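Hpr(Ser) kinase (Coxiella burnetii, PDB 3TQF) probably phosphorylates a serine of the phosphocarrier protein HPr at the expense of ATP and removes that phosphate again. Local coordinates at residues Q5-N10 against G18-G23; S98-K103 against K130-I135. One frame throughout, in Å; residues are numbered along the deposited sequence.

Contact 1: Q5-N10 against G18-G23; sequences QTWHAN and GVLITG
Trp7 and Leu20 are brought together by their torsions: chi1 of Trp7 (-176°) sets its CG anti to the backbone N, and chi2 of Leu20 (170°) carries CD1 to Trp7 NE1, 4.0 Å away in an oblique approach to the indole. The two side chains cross at about a right angle. Ala9 CB touches both sides: in plane at the edge of the Trp7 ring, and 3.4 Å from Ile21 O. Asn10 and Ile21 then form an antiparallel hydrogen-bonded pair, closed in both directions. Asn10 N gives a nearly straight bond to Ile21 O at 3.0 Å, with the donor in the carbonyl plane. The return bond from Ile21 N to Asn10 O is 2.8 Å, and its donor is moderately tilted from that plane. Leu20 CA adds a CA-H...O contact to Asn10 O at 3.3 Å, so this carbonyl receives two donors of unequal strength. Both side chains of the pair lie on the same sheet face, CB to CB 4.3 Å, though the end of Ile21 leads away. The segments pair only here; their touching parts run 103° apart. Residues 5-8 belong beside strand 48-53, and Asn10 starts the strand that forms a hairpin with 17-23. Asp47 bonds to both sides of this change of partner, its N to Asn10 OD1 and its O to His8 ND1. Strand 17-23 leads into a probable P-loop that includes Gly23, and a bound phosphate, probably from the crystallisation liquor, lies about 5 Å from the Asn10 side chain. The chemistry thus implies division of labour: apolar groups cover the corner, while paired amides and carbonyls satisfy the buried backbone, in a setting consistent with a nearby nucleotide site.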
loop_
_atom_site.group_PDB
_atom_site.type_symbol
_atom_site.label_atom_id
_atom_site.label_comp_id
_atom_site.label_asym_id
_atom_site.label_seq_id
_atom_site.Cartn_x
_atom_site.Cartn_y
_atom_site.Cartn_z
ATOM N N GLN A 5 -4.673 -34.114 11.100
ATOM C CA GLN A 5 -3.842 -33.033 11.615
ATOM C C GLN A 5 -4.291 -31.654 11.166
ATOM O O GLN A 5 -4.407 -31.393 9.971
ATOM C CB GLN A 5 -2.399 -33.247 11.160
ATOM C CG GLN A 5 -1.882 -34.664 11.356
ATOM C CD GLN A 5 -1.835 -35.072 12.808
ATOM O OE1 GLN A 5 -1.258 -34.377 13.643
ATOM N NE2 GLN A 5 -2.441 -36.207 13.120
ATOM N N THR A 6 -4.522 -30.773 12.134
ATOM C CA THR A 6 -4.788 -29.367 11.864
ATOM C C THR A 6 -3.531 -28.557 12.143
ATOM O O THR A 6 -2.595 -29.050 12.764
ATOM C CB THR A 6 -5.927 -28.828 12.741
ATOM O OG1 THR A 6 -5.597 -29.022 14.120
ATOM C CG2 THR A 6 -7.232 -29.543 12.429
ATOM N N TRP A 7 -3.522 -27.310 11.686
ATOM C CA TRP A 7 -2.397 -26.408 11.899
ATOM C C TRP A 7 -2.917 -24.977 11.919
ATOM O O TRP A 7 -3.668 -24.582 11.034
ATOM C CB TRP A 7 -1.377 -26.599 10.781
ATOM C CG TRP A 7 -0.128 -25.797 10.915
ATOM C CD1 TRP A 7 0.044 -24.499 10.558
ATOM C CD2 TRP A 7 1.135 -26.245 11.418
ATOM N NE1 TRP A 7 1.334 -24.101 10.815
ATOM C CE2 TRP A 7 2.025 -25.157 11.344
ATOM C CE3 TRP A 7 1.597 -27.456 11.931
ATOM C CZ2 TRP A 7 3.349 -25.242 11.767
ATOM C CZ3 TRP A 7 2.910 -27.539 12.348
ATOM C CH2 TRP A 7 3.770 -26.439 12.264
ATOM N N HIS A 8 -2.527 -24.208 12.933
ATOM C CA HIS A 8 -3.015 -22.840 13.089
ATOM C C HIS A 8 -2.152 -21.853 12.298
ATOM O O HIS A 8 -1.052 -21.497 12.710
ATOM C CB HIS A 8 -3.084 -22.452 14.574
ATOM C CG HIS A 8 -3.508 -21.036 14.809
ATOM N ND1 HIS A 8 -4.399 -20.383 13.988
ATOM C CD2 HIS A 8 -3.163 -20.148 15.768
ATOM C CE1 HIS A 8 -4.578 -19.150 14.428
ATOM N NE2 HIS A 8 -3.842 -18.984 15.510
ATOM N N ALA A 9 -2.667 -21.415 11.157
ATOM C CA ALA A 9 -1.973 -20.452 10.313
ATOM C C ALA A 9 -2.843 -20.079 9.118
ATOM O O ALA A 9 -3.885 -20.692 8.888
ATOM C CB ALA A 9 -0.642 -21.030 9.833
ATOM N N ASN A 10 -2.419 -19.065 8.372
ATOM C CA ASN A 10 -3.016 -18.771 7.075
ATOM C C ASN A 10 -2.172 -19.452 6.014
ATOM O O ASN A 10 -0.960 -19.551 6.163
ATOM C CB ASN A 10 -3.081 -17.267 6.817
ATOM C CG ASN A 10 -3.880 -16.524 7.872
ATOM O OD1 ASN A 10 -4.676 -17.115 8.597
ATOM N ND2 ASN A 10 -3.661 -15.218 7.965
ATOM N N GLY A 18 3.411 -22.655 -1.753
ATOM C CA GLY A 18 2.498 -22.720 -0.618
ATOM C C GLY A 18 3.166 -22.156 0.620
ATOM O O GLY A 18 4.134 -22.722 1.117
ATOM N N VAL A 19 2.638 -21.037 1.109
ATOM C CA VAL A 19 3.251 -20.273 2.189
ATOM C C VAL A 19 2.322 -20.210 3.398
ATOM O O VAL A 19 1.180 -19.775 3.282
ATOM C CB VAL A 19 3.558 -18.837 1.731
ATOM C CG1 VAL A 19 4.177 -18.024 2.867
ATOM C CG2 VAL A 19 4.471 -18.858 0.496
ATOM N N LEU A 20 2.828 -20.658 4.549
ATOM C CA LEU A 20 2.108 -20.585 5.821
ATOM C C LEU A 20 2.472 -19.289 6.544
ATOM O O LEU A 20 3.649 -19.007 6.726
ATOM C CB LEU A 20 2.496 -21.769 6.711
ATOM C CG LEU A 20 2.214 -23.186 6.202
ATOM C CD1 LEU A 20 2.873 -24.216 7.099
ATOM C CD2 LEU A 20 0.724 -23.434 6.128
ATOM N N ILE A 21 1.474 -18.511 6.959
ATOM C CA ILE A 21 1.717 -17.264 7.704
ATOM C C ILE A 21 1.233 -17.366 9.151
ATOM O O ILE A 21 0.088 -17.727 9.408
ATOM C CB ILE A 21 1.017 -16.059 7.078
ATOM C CG1 ILE A 21 1.359 -15.928 5.590
ATOM C CG2 ILE A 21 1.430 -14.801 7.803
ATOM C CD1 ILE A 21 2.663 -15.246 5.336
ATOM N N THR A 22 2.119 -17.003 10.076
ATOM C CA THR A 22 1.903 -17.145 11.512
ATOM C C THR A 22 2.282 -15.848 12.228
ATOM O O THR A 22 3.009 -15.020 11.680
ATOM C CB THR A 22 2.739 -18.341 12.050
ATOM O OG1 THR A 22 1.877 -19.463 12.276
ATOM C CG2 THR A 22 3.463 -18.005 13.347
ATOM N N GLY A 23 1.780 -15.668 13.445
ATOM C CA GLY A 23 2.121 -14.498 14.251
ATOM C C GLY A 23 1.158 -14.278 15.400
ATOM O O GLY A 23 0.161 -14.991 15.531
#

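Contact 2: S98-K103 against K130-I135; sequences SISLVK and KILFPI
Ser100 and Leu101 face Leu132 and Phe133 across the middle of a parallel ladder, and successive backbone bonds zip the strands together. Ser100 uses both its polar backbone atoms: its N reaches Ile131 O at 2.9 Å in an almost straight bond, and its O accepts from Phe133 N at 3.0 Å, this donor tilted from the carbonyl plane. Val102 repeats the pattern, its N bonding to Phe133 O at 2.8 Å and its O receiving Ile135 N. Ser98 O completes the series with Ile131 N.

In this HPr kinase C-terminal fold, strand 117-123 lies between the two segments in sequence and forms an antiparallel hairpin with 126-134. The intervening chain contains no helix.

Side chains alternate between the faces. Leu132 CD2 lies 3.9 Å from Ser100 CB, and the extended Lys130 chain brings CE to within 4.0 Å of the same CB. On the reverse face Ile99 and Phe133 lie side by side and point the same way, Ile99 CG2 4.1 Å from Phe133 CB. Phe133 holds its CG anti to the backbone N (chi1 -166°); the end of its side chain leads away from strand 98-102, and Leu101 CD2 meets the ring obliquely. Helix 141-165 covers the face bearing Ile99, Ile131 and Phe133, with Leu148 against both isoleucines and Leu141 against the phenylalanine. Met107 lies over Val102, Leu132 and Pro134 on the other face. Farther out, Glu121 makes a weak hydrogen bond with Ser98 OG and a long, weak ion pair with Lys130 NZ, while Gly74 of a second subunit packs on Phe133 and Pro134.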
loop_
_atom_site.group_PDB
_atom_site.type_symbol
_atom_site.label_atom_id
_atom_site.label_comp_id
_atom_site.label_asym_id
_atom_site.label_seq_id
_atom_site.Cartn_x
_atom_site.Cartn_y
_atom_site.Cartn_z
ATOM N N SER A 98 7.274 -21.470 5.507
ATOM C CA SER A 98 6.547 -21.015 6.678
ATOM C C SER A 98 7.136 -19.683 7.117
ATOM O O SER A 98 8.292 -19.626 7.505
ATOM C CB SER A 98 6.681 -22.046 7.794
ATOM O OG SER A 98 6.334 -21.498 9.053
ATOM N N ILE A 99 6.354 -18.614 7.038
ATOM C CA ILE A 99 6.804 -17.303 7.497
ATOM C C ILE A 99 6.152 -16.979 8.831
ATOM O O ILE A 99 4.941 -17.095 8.987
ATOM C CB ILE A 99 6.478 -16.187 6.489
ATOM C CG1 ILE A 99 7.181 -16.444 5.157
ATOM C CG2 ILE A 99 6.902 -14.832 7.040
ATOM C CD1 ILE A 99 6.751 -15.504 4.064
ATOM N N SER A 100 6.976 -16.572 9.788
ATOM C CA SER A 100 6.526 -16.227 11.126
ATOM C C SER A 100 6.752 -14.735 11.339
ATOM O O SER A 100 7.894 -14.293 11.454
ATOM C CB SER A 100 7.304 -17.042 12.156
ATOM O OG SER A 100 6.798 -16.830 13.457
ATOM N N LEU A 101 5.661 -13.967 11.373
ATOM C CA LEU A 101 5.727 -12.514 11.522
ATOM C C LEU A 101 6.004 -12.167 12.968
ATOM O O LEU A 101 5.224 -12.518 13.844
ATOM C CB LEU A 101 4.413 -11.865 11.092
ATOM C CG LEU A 101 3.964 -12.067 9.641
ATOM C CD1 LEU A 101 2.582 -11.481 9.452
ATOM C CD2 LEU A 101 4.952 -11.447 8.664
ATOM N N VAL A 102 7.113 -11.472 13.208
ATOM C CA VAL A 102 7.591 -11.186 14.556
ATOM C C VAL A 102 7.694 -9.686 14.778
ATOM O O VAL A 102 8.030 -8.945 13.858
ATOM C CB VAL A 102 8.981 -11.807 14.783
ATOM C CG1 VAL A 102 9.514 -11.462 16.170
ATOM C CG2 VAL A 102 8.920 -13.313 14.590
ATOM N N LYS A 103 7.404 -9.245 16.000
ATOM C CA LYS A 103 7.544 -7.840 16.365
ATOM C C LYS A 103 9.037 -7.541 16.444
ATOM O O LYS A 103 9.787 -8.317 17.039
ATOM C CB LYS A 103 6.890 -7.547 17.717
ATOM C CG LYS A 103 5.408 -7.935 17.833
ATOM C CD LYS A 103 4.462 -6.790 17.506
ATOM C CE LYS A 103 3.034 -7.126 17.930
ATOM N NZ LYS A 103 2.841 -7.044 19.407
ATOM N N LYS A 130 11.714 -21.977 7.411
ATOM C CA LYS A 130 10.961 -21.009 8.198
ATOM C C LYS A 130 11.729 -19.703 8.281
ATOM O O LYS A 130 12.909 -19.702 8.611
ATOM C CB LYS A 130 10.725 -21.554 9.605
ATOM C CG LYS A 130 9.724 -20.775 10.430
ATOM C CD LYS A 130 9.937 -21.033 11.913
ATOM C CE LYS A 130 8.686 -20.748 12.733
ATOM N NZ LYS A 130 8.653 -21.562 13.989
ATOM N N ILE A 131 11.059 -18.596 7.982
ATOM C CA ILE A 131 11.674 -17.281 8.072
ATOM C C ILE A 131 11.022 -16.511 9.203
ATOM O O ILE A 131 9.811 -16.524 9.340
ATOM C CB ILE A 131 11.512 -16.488 6.757
ATOM C CG1 ILE A 131 12.164 -17.247 5.596
ATOM C CG2 ILE A 131 12.121 -15.094 6.894
ATOM C CD1 ILE A 131 12.067 -16.539 4.268
ATOM N N LEU A 132 11.837 -15.864 10.024
ATOM C CA LEU A 132 11.345 -14.917 11.018
ATOM C C LEU A 132 11.394 -13.534 10.388
ATOM O O LEU A 132 12.473 -13.029 10.102
ATOM C CB LEU A 132 12.212 -14.949 12.286
ATOM C CG LEU A 132 12.355 -16.278 13.041
ATOM C CD1 LEU A 132 13.074 -16.043 14.351
ATOM C CD2 LEU A 132 11.020 -16.945 13.304
ATOM N N PHE A 133 10.234 -12.931 10.152
ATOM C CA PHE A 133 10.174 -11.634 9.487
ATOM C C PHE A 133 9.704 -10.526 10.420
ATOM O O PHE A 133 8.625 -10.624 10.989
ATOM C CB PHE A 133 9.262 -11.686 8.265
ATOM C CG PHE A 133 9.413 -10.495 7.367
ATOM C CD1 PHE A 133 8.530 -9.435 7.442
ATOM C CD2 PHE A 133 10.469 -10.419 6.478
ATOM C CE1 PHE A 133 8.681 -8.335 6.632
ATOM C CE2 PHE A 133 10.628 -9.318 5.664
ATOM C CZ PHE A 133 9.733 -8.274 5.741
ATOM N N PRO A 134 10.511 -9.456 10.561
ATOM C CA PRO A 134 10.144 -8.335 11.415
ATOM C C PRO A 134 9.030 -7.500 10.804
ATOM O O PRO A 134 9.116 -7.122 9.638
ATOM C CB PRO A 134 11.430 -7.522 11.492
ATOM C CG PRO A 134 12.116 -7.800 10.226
ATOM C CD PRO A 134 11.789 -9.211 9.868
ATOM N N ILE A 135 8.001 -7.213 11.594
ATOM C CA ILE A 135 6.837 -6.483 11.109
ATOM C C ILE A 135 6.866 -5.028 11.570
ATOM O O ILE A 135 6.701 -4.741 12.752
ATOM C CB ILE A 135 5.520 -7.166 11.555
ATOM C CG1 ILE A 135 4.306 -6.439 10.971
ATOM C CG2 ILE A 135 5.417 -7.226 13.077
ATOM C CD1 ILE A 135 3.059 -7.324 10.869
#

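Strands 17-23 and 92-102 are neighbours in one mixed sheet, which makes contacts 1 and 2 adjoining parts of it. Leu20 O with Ile99 N, 2.8 Å apart, and Thr22 O with Leu101 N are probable hydrogen bonds between them, and Val19 packs on Ile99. Contact 1 is the more buried, nearer the centre of the chain, and touches no other subunit; contact 2 is partly buried and reaches a second one. The pairing differs too: a single antiparallel bridge at Asn10, where strand 10-14 begins, against a continuous parallel ladder. At contact 1 Asp47 holds Asn10, whereas at contact 2 Ser98 OG and Lys130 NZ reach Glu121 weakly, and Lys103 NZ pairs weakly with Glu24.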